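Local coordinates for protein ionotropic glutamate receptor bacterial homologue (Nostoc punctiforme, PDB 2PYY) that binds L-glutamate in the cleft of a two-lobed ligand-binding core and, as a bacterial homologue of ionotropic glutamate receptors, probably couples this to ion-channel gating, at residues P14-N19 against G65-S70; D29-I34 against Y186-P191; L90-R95 against G102-I107; T125-R128 against S133-E136; P138-A143 against V155-P160. All coordinates share one frame; numbering follows the deposited sequence.

Contact 1: residues P14-N19 against G65-S70. With GLU (glutamic acid), chain E.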
# COMPACT_ATOMS: atom_id res chain seq x y z
N PRO B 14 -17.64 7.56 -5.38
CA PRO B 14 -18.08 8.03 -6.70
C PRO B 14 -17.14 7.68 -7.86
O PRO B 14 -17.24 8.29 -8.94
CB PRO B 14 -18.18 9.53 -6.50
CG PRO B 14 -16.99 9.80 -5.63
CD PRO B 14 -17.00 8.66 -4.62
N PHE B 15 -16.22 6.74 -7.65
CA PHE B 15 -15.31 6.35 -8.73
C PHE B 15 -16.01 5.43 -9.74
O PHE B 15 -15.90 5.63 -10.95
CB PHE B 15 -14.05 5.68 -8.15
CG PHE B 15 -13.28 6.60 -7.23
CD1 PHE B 15 -13.61 6.70 -5.89
CD2 PHE B 15 -12.30 7.45 -7.76
CE1 PHE B 15 -12.99 7.66 -5.07
CE2 PHE B 15 -11.68 8.40 -6.96
CZ PHE B 15 -12.02 8.51 -5.61
N VAL B 16 -16.75 4.45 -9.23
CA VAL B 16 -17.50 3.52 -10.06
C VAL B 16 -18.88 3.28 -9.45
O VAL B 16 -19.00 2.85 -8.30
CB VAL B 16 -16.80 2.15 -10.18
CG1 VAL B 16 -17.65 1.20 -11.02
CG2 VAL B 16 -15.42 2.32 -10.81
N LEU B 17 -19.92 3.56 -10.23
CA LEU B 17 -21.31 3.35 -9.79
C LEU B 17 -22.06 2.53 -10.82
O LEU B 17 -21.69 2.52 -11.99
CB LEU B 17 -22.03 4.68 -9.60
CG LEU B 17 -21.44 5.71 -8.64
CD1 LEU B 17 -20.32 6.47 -9.32
CD2 LEU B 17 -22.55 6.68 -8.22
N SER B 18 -23.13 1.87 -10.39
CA SER B 18 -23.94 1.03 -11.27
C SER B 18 -25.45 1.09 -10.96
O SER B 18 -25.86 0.96 -9.81
CB SER B 18 -23.48 -0.43 -11.16
OG SER B 18 -24.35 -1.29 -11.87
N ASN B 19 -26.26 1.29 -12.00
CA ASN B 19 -27.71 1.34 -11.84
C ASN B 19 -28.44 0.18 -12.53
O ASN B 19 -28.54 0.13 -13.77
CB ASN B 19 -28.25 2.66 -12.38
CG ASN B 19 -27.97 3.82 -11.46
OD1 ASN B 19 -28.36 3.80 -10.29
ND2 ASN B 19 -27.29 4.84 -11.97
N GLY B 65 -7.20 -3.34 -14.93
CA GLY B 65 -8.32 -3.05 -14.06
C GLY B 65 -8.26 -1.62 -13.54
O GLY B 65 -7.18 -1.06 -13.39
N ILE B 66 -9.41 -1.04 -13.26
CA ILE B 66 -9.46 0.32 -12.76
C ILE B 66 -10.68 0.46 -11.86
O ILE B 66 -11.72 -0.15 -12.09
CB ILE B 66 -9.55 1.35 -13.92
CG1 ILE B 66 -9.57 2.77 -13.35
CG2 ILE B 66 -10.84 1.11 -14.72
CD1 ILE B 66 -9.55 3.87 -14.42
N ALA B 67 -10.53 1.27 -10.82
CA ALA B 67 -11.60 1.54 -9.86
C ALA B 67 -11.00 2.56 -8.89
O ALA B 67 -10.70 3.69 -9.28
CB ALA B 67 -11.98 0.26 -9.12
N ALA B 68 -10.84 2.14 -7.65
CA ALA B 68 -10.25 2.96 -6.61
C ALA B 68 -9.14 2.05 -6.07
O ALA B 68 -9.13 1.69 -4.90
CB ALA B 68 -11.28 3.25 -5.52
N ILE B 69 -8.22 1.69 -6.96
CA ILE B 69 -7.12 0.79 -6.66
C ILE B 69 -5.82 1.42 -6.15
O ILE B 69 -5.06 1.99 -6.92
CB ILE B 69 -6.78 -0.07 -7.92
CG1 ILE B 69 -8.07 -0.64 -8.52
CG2 ILE B 69 -5.82 -1.21 -7.54
CD1 ILE B 69 -7.87 -1.52 -9.75
N SER B 70 -5.57 1.31 -4.85
CA SER B 70 -4.37 1.87 -4.26
C SER B 70 -3.11 1.21 -4.78
O SER B 70 -3.03 -0.01 -4.90
CB SER B 70 -4.43 1.72 -2.75
OG SER B 70 -5.53 2.43 -2.22
N GLU E . -8.29 1.81 -2.34
CA GLU E . -8.63 0.51 -1.69
C GLU E . -7.63 -0.56 -2.13
O GLU E . -7.05 -0.40 -3.23
CB GLU E . -10.04 0.07 -2.09
CG GLU E . -10.52 -1.19 -1.39
CD GLU E . -11.86 -1.69 -1.92
OE1 GLU E . -12.46 -2.58 -1.28
OE2 GLU E . -12.31 -1.19 -2.97
OXT GLU E . -7.43 -1.53 -1.38
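One wall of the glutamate pocket belongs to this contact, where the loop after strand 5-10 packs on the turn that leaves strand 64-66. Phe15 and Val16 meet Ala67 and Ala68 through apolar contact. The ring of Phe15 comes obliquely, its CD1 lying 4.2 Å from Ala68 CB, while Val16 CG2 rests 4.0 Å from Ala67 CA. With CG1 of Val16 anti to the backbone N (chi1 178°), CG2 is the branch turned to the alanine. Phe15 and Val16 together face Ile12 as a classic beta bulge, and the Phe15 ring also meets Phe86 and Tyr186 edge-to-face, so it sits in an aromatic cluster behind the pocket. From Ala68 on, the same turn grips the ligand. The ligand amino nitrogen N donates to Ala68 O at 2.7 Å and to Ser70 OG at 2.8 Å. Ser70 N in turn gives a fairly straight bond (164°) to the ligand carboxylate O, 2.8 Å away. Within 65-70, backbone groups and one hydroxyl thus hold the alpha-amino and alpha-carboxylate groups. Asp158, Arg75 and Thr118 add further bonds, completing a site typical of the periplasmic-binding-protein fold shared with ionotropic glutamate receptors.

Contact 2: residues D29-I34 against Y186-P191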
# COMPACT_ATOMS: atom_id res chain seq x y z
N ASP B 29 -15.44 7.46 -16.32
CA ASP B 29 -15.23 8.53 -17.31
C ASP B 29 -13.77 8.69 -17.71
O ASP B 29 -13.44 8.92 -18.88
CB ASP B 29 -15.73 9.89 -16.79
CG ASP B 29 -17.24 9.93 -16.62
OD1 ASP B 29 -17.92 9.07 -17.21
OD2 ASP B 29 -17.73 10.82 -15.91
N LEU B 30 -12.87 8.58 -16.73
CA LEU B 30 -11.45 8.71 -17.03
C LEU B 30 -10.99 7.58 -17.95
O LEU B 30 -10.30 7.82 -18.95
CB LEU B 30 -10.62 8.71 -15.74
CG LEU B 30 -9.12 8.92 -15.93
CD1 LEU B 30 -8.88 10.29 -16.53
CD2 LEU B 30 -8.40 8.79 -14.60
N TRP B 31 -11.34 6.34 -17.64
CA TRP B 31 -10.92 5.24 -18.50
C TRP B 31 -11.49 5.39 -19.92
O TRP B 31 -10.78 5.17 -20.90
CB TRP B 31 -11.35 3.90 -17.91
CG TRP B 31 -11.09 2.79 -18.87
CD1 TRP B 31 -12.03 2.07 -19.55
CD2 TRP B 31 -9.82 2.37 -19.36
NE1 TRP B 31 -11.42 1.22 -20.44
CE2 TRP B 31 -10.06 1.38 -20.33
CE3 TRP B 31 -8.49 2.72 -19.06
CZ2 TRP B 31 -9.03 0.75 -21.03
CZ3 TRP B 31 -7.46 2.08 -19.76
CH2 TRP B 31 -7.74 1.11 -20.73
N ARG B 32 -12.76 5.76 -20.04
CA ARG B 32 -13.38 5.94 -21.35
C ARG B 32 -12.60 6.94 -22.19
O ARG B 32 -12.38 6.71 -23.37
CB ARG B 32 -14.82 6.41 -21.19
CG ARG B 32 -15.57 6.63 -22.50
CD ARG B 32 -16.85 7.42 -22.29
NE ARG B 32 -17.84 6.69 -21.48
CZ ARG B 32 -18.37 7.15 -20.35
NH1 ARG B 32 -18.01 8.34 -19.90
NH2 ARG B 32 -19.27 6.43 -19.70
N SER B 33 -12.16 8.04 -21.58
CA SER B 33 -11.40 9.06 -22.31
C SER B 33 -10.04 8.55 -22.75
O SER B 33 -9.59 8.79 -23.88
CB SER B 33 -11.18 10.31 -21.45
OG SER B 33 -12.40 10.82 -20.97
N ILE B 34 -9.38 7.85 -21.84
CA ILE B 34 -8.07 7.29 -22.11
C ILE B 34 -8.18 6.29 -23.26
O ILE B 34 -7.36 6.30 -24.17
CB ILE B 34 -7.53 6.56 -20.86
CG1 ILE B 34 -7.32 7.56 -19.72
CG2 ILE B 34 -6.25 5.83 -21.20
CD1 ILE B 34 -6.90 6.91 -18.41
N TYR B 186 -4.22 6.27 -6.44
CA TYR B 186 -4.88 5.22 -7.21
C TYR B 186 -4.26 5.18 -8.59
O TYR B 186 -3.85 6.22 -9.11
CB TYR B 186 -6.36 5.48 -7.41
CG TYR B 186 -7.16 5.61 -6.15
CD1 TYR B 186 -6.81 4.92 -4.99
CD2 TYR B 186 -8.31 6.40 -6.13
CE1 TYR B 186 -7.59 5.02 -3.83
CE2 TYR B 186 -9.09 6.50 -4.99
CZ TYR B 186 -8.73 5.81 -3.85
OH TYR B 186 -9.52 5.93 -2.74
N GLY B 187 -4.24 3.99 -9.18
CA GLY B 187 -3.69 3.84 -10.51
C GLY B 187 -4.44 2.74 -11.23
O GLY B 187 -5.32 2.10 -10.64
N ILE B 188 -4.13 2.55 -12.50
CA ILE B 188 -4.74 1.49 -13.30
C ILE B 188 -3.76 0.34 -13.08
O ILE B 188 -2.54 0.52 -13.19
CB ILE B 188 -4.82 1.91 -14.81
CG1 ILE B 188 -5.89 3.00 -14.96
CG2 ILE B 188 -5.17 0.71 -15.70
CD1 ILE B 188 -5.89 3.74 -16.33
N ILE B 189 -4.27 -0.83 -12.69
CA ILE B 189 -3.39 -1.97 -12.44
C ILE B 189 -3.31 -2.78 -13.73
O ILE B 189 -4.32 -3.00 -14.39
CB ILE B 189 -3.91 -2.83 -11.23
CG1 ILE B 189 -2.84 -3.81 -10.77
CG2 ILE B 189 -5.21 -3.54 -11.62
CD1 ILE B 189 -3.08 -4.36 -9.37
N LEU B 190 -2.10 -3.21 -14.06
CA LEU B 190 -1.84 -3.95 -15.28
C LEU B 190 -0.92 -5.12 -15.00
O LEU B 190 -0.23 -5.14 -13.98
CB LEU B 190 -1.13 -3.03 -16.28
CG LEU B 190 -1.72 -1.65 -16.50
CD1 LEU B 190 -0.63 -0.60 -16.54
CD2 LEU B 190 -2.51 -1.67 -17.78
N PRO B 191 -0.90 -6.11 -15.90
CA PRO B 191 -0.01 -7.25 -15.69
C PRO B 191 1.41 -6.78 -16.03
O PRO B 191 1.57 -5.77 -16.72
CB PRO B 191 -0.53 -8.29 -16.69
CG PRO B 191 -1.12 -7.44 -17.78
CD PRO B 191 -1.82 -6.36 -17.03
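The indole of Trp31 meets Ile188 at its edge: the methyl CD1 of Ile188 lies near the ring plane, 3.9 Å from Trp31 CE3, and is almost as near to the adjoining CZ3. The benzene side of the indole, not its pyrrole side, therefore makes this contact, and the two side chains cross at about a right angle. With CG of Trp31 anti to the backbone N (chi1 172°), the indole runs out from helix 26-38 so that its far end draws nearer the 186-191 segment than its CB direction alone would suggest. The pyrrole nitrogen has its own partner, since Trp31 NE1 is hydrogen-bonded to Ser42 OG, which is likely to limit rotation of the ring. A second flat group, the guanidinium of Arg32, is occupied within the helix by Asp29. Arg32 NH1 lies 2.8 Å from Asp29 OD1 in a salt bridge that meets the carboxylate from above its plane, while Asp29 OD2 makes a salt bridge with Lys219 NZ and a hydrogen bond with Trp220 NE1. One turn after Leu30, Ile34 approaches Ile188 tip to tip, with their CD1 atoms 3.9 Å apart. One methyl of Ile188 thus serves both helix residues. Its side chain also touches Leu64 and Ile66, and Ile34 touches Ala203 and Leu207 of helix 197-209. Across these two segments no hydrogen bond forms: the join of the helix to the 186-191 segment rests on dispersion and the burial of apolar groups, and the Asp29-Arg32 pair takes no part in it.

Contact 3: residues L90-R95 against G102-I107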
# COMPACT_ATOMS: atom_id res chain seq x y z
N LEU B 90 -6.40 6.92 3.53
CA LEU B 90 -7.29 6.36 4.54
C LEU B 90 -7.70 7.42 5.54
O LEU B 90 -6.91 8.31 5.87
CB LEU B 90 -6.61 5.21 5.27
CG LEU B 90 -5.99 4.13 4.38
CD1 LEU B 90 -5.26 3.11 5.24
CD2 LEU B 90 -7.08 3.47 3.55
N GLN B 91 -8.92 7.33 6.03
CA GLN B 91 -9.41 8.28 7.01
C GLN B 91 -10.38 7.57 7.95
O GLN B 91 -10.91 6.51 7.62
CB GLN B 91 -10.10 9.45 6.32
CG GLN B 91 -10.33 10.66 7.21
CD GLN B 91 -10.31 11.96 6.44
OE1 GLN B 91 -10.96 12.08 5.40
NE2 GLN B 91 -9.55 12.94 6.93
N ILE B 92 -10.60 8.17 9.12
CA ILE B 92 -11.49 7.59 10.12
C ILE B 92 -12.90 8.18 10.06
O ILE B 92 -13.07 9.36 9.77
CB ILE B 92 -10.92 7.81 11.55
CG1 ILE B 92 -9.47 7.31 11.63
CG2 ILE B 92 -11.77 7.07 12.56
CD1 ILE B 92 -8.79 7.59 12.96
N MET B 93 -13.89 7.33 10.32
CA MET B 93 -15.30 7.73 10.34
C MET B 93 -15.99 7.03 11.51
O MET B 93 -15.88 5.82 11.66
CB MET B 93 -16.00 7.35 9.03
CG MET B 93 -17.49 7.67 9.02
SD MET B 93 -18.31 7.36 7.43
CE MET B 93 -18.58 5.53 7.53
N VAL B 94 -16.70 7.80 12.34
CA VAL B 94 -17.41 7.24 13.49
C VAL B 94 -18.85 7.74 13.50
O VAL B 94 -19.20 8.63 12.73
CB VAL B 94 -16.73 7.64 14.82
CG1 VAL B 94 -15.30 7.09 14.88
CG2 VAL B 94 -16.71 9.15 14.97
N ARG B 95 -19.67 7.17 14.37
CA ARG B 95 -21.07 7.58 14.49
C ARG B 95 -21.14 8.95 15.15
O ARG B 95 -20.34 9.26 16.03
CB ARG B 95 -21.85 6.58 15.34
CG ARG B 95 -22.37 5.39 14.56
CD ARG B 95 -23.11 4.40 15.46
NE ARG B 95 -22.18 3.52 16.17
CZ ARG B 95 -21.58 3.83 17.31
NH1 ARG B 95 -21.80 5.00 17.90
NH2 ARG B 95 -20.74 2.97 17.86
N GLY B 102 -18.16 11.12 21.72
CA GLY B 102 -17.46 9.88 21.45
C GLY B 102 -16.10 9.84 22.12
O GLY B 102 -15.81 10.65 23.00
N ASP B 103 -15.27 8.88 21.72
CA ASP B 103 -13.93 8.73 22.30
C ASP B 103 -12.90 8.37 21.23
O ASP B 103 -11.78 7.94 21.55
CB ASP B 103 -13.94 7.67 23.40
CG ASP B 103 -14.18 6.27 22.86
OD1 ASP B 103 -15.23 6.04 22.23
OD2 ASP B 103 -13.31 5.40 23.08
N ILE B 104 -13.28 8.54 19.97
CA ILE B 104 -12.39 8.25 18.86
C ILE B 104 -12.24 9.50 18.02
O ILE B 104 -13.21 9.97 17.42
CB ILE B 104 -12.95 7.11 17.99
CG1 ILE B 104 -13.16 5.86 18.86
CG2 ILE B 104 -11.99 6.82 16.84
CD1 ILE B 104 -13.72 4.67 18.12
N ARG B 105 -11.03 10.05 17.98
CA ARG B 105 -10.77 11.27 17.22
C ARG B 105 -9.56 11.15 16.32
O ARG B 105 -9.33 12.01 15.47
CB ARG B 105 -10.54 12.44 18.18
CG ARG B 105 -11.67 12.67 19.19
CD ARG B 105 -12.40 13.96 18.87
NE ARG B 105 -13.41 13.78 17.84
CZ ARG B 105 -13.81 14.74 17.01
NH1 ARG B 105 -13.28 15.95 17.10
NH2 ARG B 105 -14.76 14.51 16.12
N SER B 106 -8.77 10.11 16.51
CA SER B 106 -7.58 9.91 15.69
C SER B 106 -7.05 8.48 15.80
O SER B 106 -7.62 7.66 16.51
CB SER B 106 -6.48 10.90 16.10
OG SER B 106 -5.99 10.61 17.40
N ILE B 107 -5.96 8.21 15.10
CA ILE B 107 -5.34 6.89 15.10
C ILE B 107 -5.09 6.42 16.52
O ILE B 107 -5.32 5.26 16.86
CB ILE B 107 -3.99 6.92 14.40
CG1 ILE B 107 -3.96 8.07 13.38
CG2 ILE B 107 -3.74 5.58 13.72
CD1 ILE B 107 -2.58 8.34 12.80
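Ile92 and Val94, two residues apart on strand 86-94 in the mixed sheet of one lobe of the periplasmic-binding-protein fold, turn their side chains to one side and meet the loop 102-107 that leads on toward strand 114-118. Met93 between them points the other way, as strand alternation requires, and touches helix 159-166. In Ile92 the CG1 branch lies anti to the carbonyl carbon (chi1 -52°) and runs out extended, which carries CD1 to the loop backbone. There it lies 3.4 Å from Ser106 C and 3.6 Å from Ile107 N, over the peptide link joining those residues. Its other branch turns to the loop isoleucine, Ile92 CG2 standing 4.3 Å from Ile104 CG2. Val94 uses a single methyl: its CG1 is 3.9 Å from Ile104 CG2 and equally near Ile104 CB, and the two side chains cross obliquely. Ile104 holds its CG2 branch anti to the backbone N, with CG1 beside that nitrogen (chi1 -57°), and so offers this one methyl to both strand residues. Ile104 and Val94 also pack on Ala154, so the loop isoleucine lies against two neighbouring strands of the sheet. Polar groups of the loop look elsewhere: Asp103 forms a salt bridge with Lys113, and the backbone N of Arg105 bonds to Asp109. The contact thus lays a connecting loop on the sheet by van der Waals packing, with no hydrogen bond across the two segments and with Ile104 CG2 touching both Ile92 CG2 and Val94 CG1.

Contact 4: residues T125-R128 against S133-E136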
# COMPACT_ATOMS: atom_id res chain seq x y z
N THR B 125 -5.38 -3.92 5.82
CA THR B 125 -3.95 -4.17 5.98
C THR B 125 -3.37 -3.20 7.01
O THR B 125 -2.71 -3.61 7.97
CB THR B 125 -3.20 -4.00 4.62
OG1 THR B 125 -3.63 -5.03 3.72
CG2 THR B 125 -1.69 -4.11 4.80
N TYR B 126 -3.63 -1.91 6.81
CA TYR B 126 -3.15 -0.90 7.73
C TYR B 126 -3.60 -1.20 9.17
O TYR B 126 -2.79 -1.19 10.11
CB TYR B 126 -3.66 0.48 7.29
CG TYR B 126 -3.36 1.60 8.25
CD1 TYR B 126 -4.34 2.07 9.14
CD2 TYR B 126 -2.11 2.22 8.25
CE1 TYR B 126 -4.08 3.14 9.99
CE2 TYR B 126 -1.85 3.29 9.10
CZ TYR B 126 -2.83 3.74 9.96
OH TYR B 126 -2.57 4.81 10.78
N LEU B 127 -4.88 -1.49 9.35
CA LEU B 127 -5.39 -1.80 10.68
C LEU B 127 -4.70 -3.00 11.31
O LEU B 127 -4.22 -2.92 12.44
CB LEU B 127 -6.90 -2.04 10.62
CG LEU B 127 -7.73 -0.83 10.20
CD1 LEU B 127 -9.14 -1.28 9.87
CD2 LEU B 127 -7.75 0.22 11.31
N ARG B 128 -4.64 -4.12 10.58
CA ARG B 128 -4.01 -5.33 11.10
C ARG B 128 -2.56 -5.08 11.51
O ARG B 128 -2.14 -5.44 12.61
CB ARG B 128 -4.04 -6.46 10.06
CG ARG B 128 -5.44 -6.88 9.64
CD ARG B 128 -5.44 -8.25 8.98
NE ARG B 128 -4.59 -8.31 7.80
CZ ARG B 128 -4.91 -7.83 6.60
NH1 ARG B 128 -6.09 -7.25 6.41
NH2 ARG B 128 -4.05 -7.92 5.60
N SER B 133 -8.10 -4.30 16.03
CA SER B 133 -9.12 -5.29 15.73
C SER B 133 -9.96 -4.77 14.58
O SER B 133 -10.53 -3.67 14.63
CB SER B 133 -10.01 -5.54 16.96
OG SER B 133 -9.29 -6.25 17.96
N VAL B 134 -10.02 -5.56 13.52
CA VAL B 134 -10.74 -5.17 12.32
C VAL B 134 -11.81 -6.15 11.86
O VAL B 134 -11.59 -7.36 11.77
CB VAL B 134 -9.75 -4.94 11.15
CG1 VAL B 134 -8.88 -6.18 10.98
CG2 VAL B 134 -10.51 -4.64 9.86
N LEU B 135 -12.97 -5.58 11.55
CA LEU B 135 -14.12 -6.33 11.07
C LEU B 135 -14.11 -6.21 9.55
O LEU B 135 -14.61 -5.24 8.99
CB LEU B 135 -15.40 -5.73 11.63
CG LEU B 135 -16.67 -6.40 11.15
CD1 LEU B 135 -16.75 -7.81 11.72
CD2 LEU B 135 -17.88 -5.58 11.57
N GLU B 136 -13.50 -7.19 8.89
CA GLU B 136 -13.40 -7.20 7.45
C GLU B 136 -14.68 -7.78 6.84
O GLU B 136 -14.95 -8.99 6.95
CB GLU B 136 -12.18 -8.01 7.00
CG GLU B 136 -10.85 -7.39 7.41
CD GLU B 136 -9.63 -8.10 6.82
OE1 GLU B 136 -9.64 -8.39 5.61
OE2 GLU B 136 -8.67 -8.36 7.57
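Leu127 and Arg128, on the helix of the beta-alpha-beta unit formed by strand 114-118, helix 122-129 and strand 133-137, meet Val134 and Glu136 of the second strand. The apolar part is led by Leu127, whose CD1 lies 3.6 Å from Val134 CG2, with Leu127 CB also near Val134 CB. Val134 presents its other methyl to the arginine, CG1 standing 3.8 Å from Arg128 CG. Each of its two branches therefore has its own helix partner. Leu127 and Val134 also reach strand 114-118, where Leu127 touches Val115 and Thr117, and Val134 touches Thr117.

The charged part joins the ends of Arg128 and Glu136. The arginine chain bends at chi3 (-59°), bringing its guanidinium back over the helix so that one face lies against Thr125 CA, offset toward the rim. Arg128 and Glu136 cross at about a right angle, with guanidinium and carboxylate planes 27° apart. The hydrogen bond within this salt bridge, from Arg128 NH1 to Glu136 OE2, is weak, bent to 129°. With an alanine at Arg128, the buried Glu136 carboxylate would probably lose its partner in the same chain while staying close to the like-charged Glu136 of the second subunit.

At the interface, strand 133-137 pairs antiparallel with its copy in the second subunit, so the sheet runs on across it. Arg128 of each chain also forms a long, weak ion pair with Glu136 of the other. Within one chain, the bridge spans 3.0 Å from Arg128 NH1 to Glu136 OE2.

Contact 5: residues P138-A143 against V155-P160. With GLU (glutamic acid), chain E.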
# COMPACT_ATOMS: atom_id res chain seq x y z
N PRO B 138 -17.37 -8.41 3.51
CA PRO B 138 -17.30 -8.68 2.07
C PRO B 138 -17.96 -7.63 1.20
O PRO B 138 -17.78 -7.62 -0.01
CB PRO B 138 -17.98 -10.04 1.96
CG PRO B 138 -19.11 -9.89 2.96
CD PRO B 138 -18.38 -9.26 4.15
N LYS B 139 -18.72 -6.74 1.82
CA LYS B 139 -19.44 -5.68 1.09
C LYS B 139 -19.23 -4.33 1.76
O LYS B 139 -19.44 -4.18 2.96
CB LYS B 139 -20.95 -6.00 1.09
CG LYS B 139 -21.47 -6.80 -0.08
CD LYS B 139 -21.94 -5.87 -1.20
CE LYS B 139 -22.74 -6.59 -2.30
NZ LYS B 139 -23.28 -5.61 -3.32
N ILE B 140 -18.83 -3.33 0.98
CA ILE B 140 -18.60 -2.00 1.52
C ILE B 140 -19.81 -1.50 2.34
O ILE B 140 -19.65 -0.93 3.41
CB ILE B 140 -18.33 -0.97 0.41
CG1 ILE B 140 -18.46 0.45 0.99
CG2 ILE B 140 -19.28 -1.21 -0.76
CD1 ILE B 140 -18.21 1.53 -0.01
N GLU B 141 -21.00 -1.75 1.82
CA GLU B 141 -22.20 -1.31 2.50
C GLU B 141 -22.32 -1.93 3.90
O GLU B 141 -22.84 -1.31 4.83
CB GLU B 141 -23.43 -1.66 1.67
CG GLU B 141 -24.66 -0.86 2.04
CD GLU B 141 -24.54 0.61 1.67
OE1 GLU B 141 -25.39 1.39 2.13
OE2 GLU B 141 -23.62 0.97 0.90
N GLU B 142 -21.82 -3.15 4.05
CA GLU B 142 -21.89 -3.83 5.33
C GLU B 142 -20.99 -3.20 6.38
O GLU B 142 -21.22 -3.35 7.58
CB GLU B 142 -21.55 -5.32 5.17
CG GLU B 142 -22.44 -6.01 4.15
CD GLU B 142 -22.06 -7.48 3.95
OE1 GLU B 142 -20.86 -7.75 3.80
OE2 GLU B 142 -22.97 -8.34 3.92
N ALA B 143 -19.97 -2.48 5.94
CA ALA B 143 -19.07 -1.82 6.87
C ALA B 143 -19.83 -0.66 7.50
O ALA B 143 -19.76 -0.45 8.71
CB ALA B 143 -17.82 -1.32 6.15
N VAL B 155 -15.03 3.20 11.42
CA VAL B 155 -14.76 2.68 10.09
C VAL B 155 -13.55 3.42 9.52
O VAL B 155 -13.43 4.64 9.67
CB VAL B 155 -15.95 2.91 9.13
CG1 VAL B 155 -15.56 2.53 7.71
CG2 VAL B 155 -17.15 2.13 9.58
N VAL B 156 -12.64 2.69 8.90
CA VAL B 156 -11.46 3.29 8.27
C VAL B 156 -11.50 2.85 6.81
O VAL B 156 -11.50 1.66 6.51
CB VAL B 156 -10.15 2.80 8.91
CG1 VAL B 156 -8.96 3.29 8.09
CG2 VAL B 156 -10.03 3.33 10.34
N PHE B 157 -11.53 3.83 5.91
CA PHE B 157 -11.59 3.52 4.50
C PHE B 157 -11.09 4.72 3.69
O PHE B 157 -10.66 5.73 4.25
CB PHE B 157 -13.04 3.17 4.16
CG PHE B 157 -13.20 2.32 2.94
CD1 PHE B 157 -12.37 1.23 2.72
CD2 PHE B 157 -14.21 2.59 2.02
CE1 PHE B 157 -12.55 0.42 1.58
CE2 PHE B 157 -14.40 1.79 0.88
CZ PHE B 157 -13.56 0.70 0.66
N ASP B 158 -11.14 4.60 2.37
CA ASP B 158 -10.68 5.67 1.49
C ASP B 158 -11.48 6.97 1.72
O ASP B 158 -12.71 6.98 1.63
CB ASP B 158 -10.77 5.19 0.05
CG ASP B 158 -9.95 3.93 -0.19
OD1 ASP B 158 -10.20 2.93 0.50
OD2 ASP B 158 -9.07 3.95 -1.05
N ALA B 159 -10.77 8.05 2.03
CA ALA B 159 -11.40 9.35 2.31
C ALA B 159 -12.46 9.80 1.31
O ALA B 159 -13.56 10.20 1.69
CB ALA B 159 -10.32 10.44 2.47
N PRO B 160 -12.13 9.75 0.00
CA PRO B 160 -13.06 10.15 -1.07
C PRO B 160 -14.36 9.36 -1.01
O PRO B 160 -15.44 9.90 -1.21
CB PRO B 160 -12.27 9.85 -2.34
CG PRO B 160 -10.84 9.99 -1.91
CD PRO B 160 -10.82 9.37 -0.54
N GLU E . -8.29 1.81 -2.34
CA GLU E . -8.63 0.51 -1.69
C GLU E . -7.63 -0.56 -2.13
O GLU E . -7.05 -0.40 -3.23
CB GLU E . -10.04 0.07 -2.09
CG GLU E . -10.52 -1.19 -1.39
CD GLU E . -11.86 -1.69 -1.92
OE1 GLU E . -12.46 -2.58 -1.28
OE2 GLU E . -12.31 -1.19 -2.97
OXT GLU E . -7.43 -1.53 -1.38
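Ile140 of helix 140-148 packs on Phe157 of strand 154-158, joining a helix to the mixed sheet of one lobe of the periplasmic-binding-protein fold, beside the glutamate pocket. The tight part lies here: Ile140 CD1 comes obliquely to the ring and rests 3.9 Å from Phe157 CE2, the two side chains crossing at about a right angle. With CG1 of Ile140 anti to the backbone N (chi1 165°), the chain runs out extended and its end methyl reaches the aromatic ring. Ala143 and Val155 belong to the same tight part, with Val155 CG2 at 3.8 Å from Ala143 O. The outer side is looser, for Lys139 is exposed, and Glu141 makes a long, weak ion pair with Lys145.

The adjoining rim of the ring, CZ and CE1, faces the ligand: Phe157 CZ lies 3.9 Å from the ligand CD, and OE1 of the ligand's side-chain carboxylate stands at the ring edge in its plane. One face of that ring takes Asp158 OD1, offset toward its rim. Asp158 OD2 accepts from the ligand amino group and is also bonded to Tyr186 OH, which positions it. An asparagine in place of Asp158 would probably leave the positively charged ligand amino group without its carboxylate counter-charge. Acidic acceptors for the alpha-amino group are familiar in glutamate receptor ligand-binding cores; here Asp158 OD2 lies 2.6 Å from the ligand N.

Contacts 1, 2, 4 and 5 are buried, whereas contact 3 is partly buried and lies on the far side of the chain centre from contact 2. Contacts 1 and 5 meet the same ligand from the two lobes and touch each other through Phe15 and Pro160. Contact 2 joins contact 1 by backbone bonds from 186-191 to 65-70, and reaches contact 5 through Tyr186 and Asp158. Strands 86-94 and 154-158 are neighbours, so contacts 3 and 5 share backbone pairing. Chemistry follows place: contacts 2 and 3 are joined by van der Waals packing, contacts 1 and 5 add polar ligand bonds, and contact 4, at the subunit interface, adds a salt bridge.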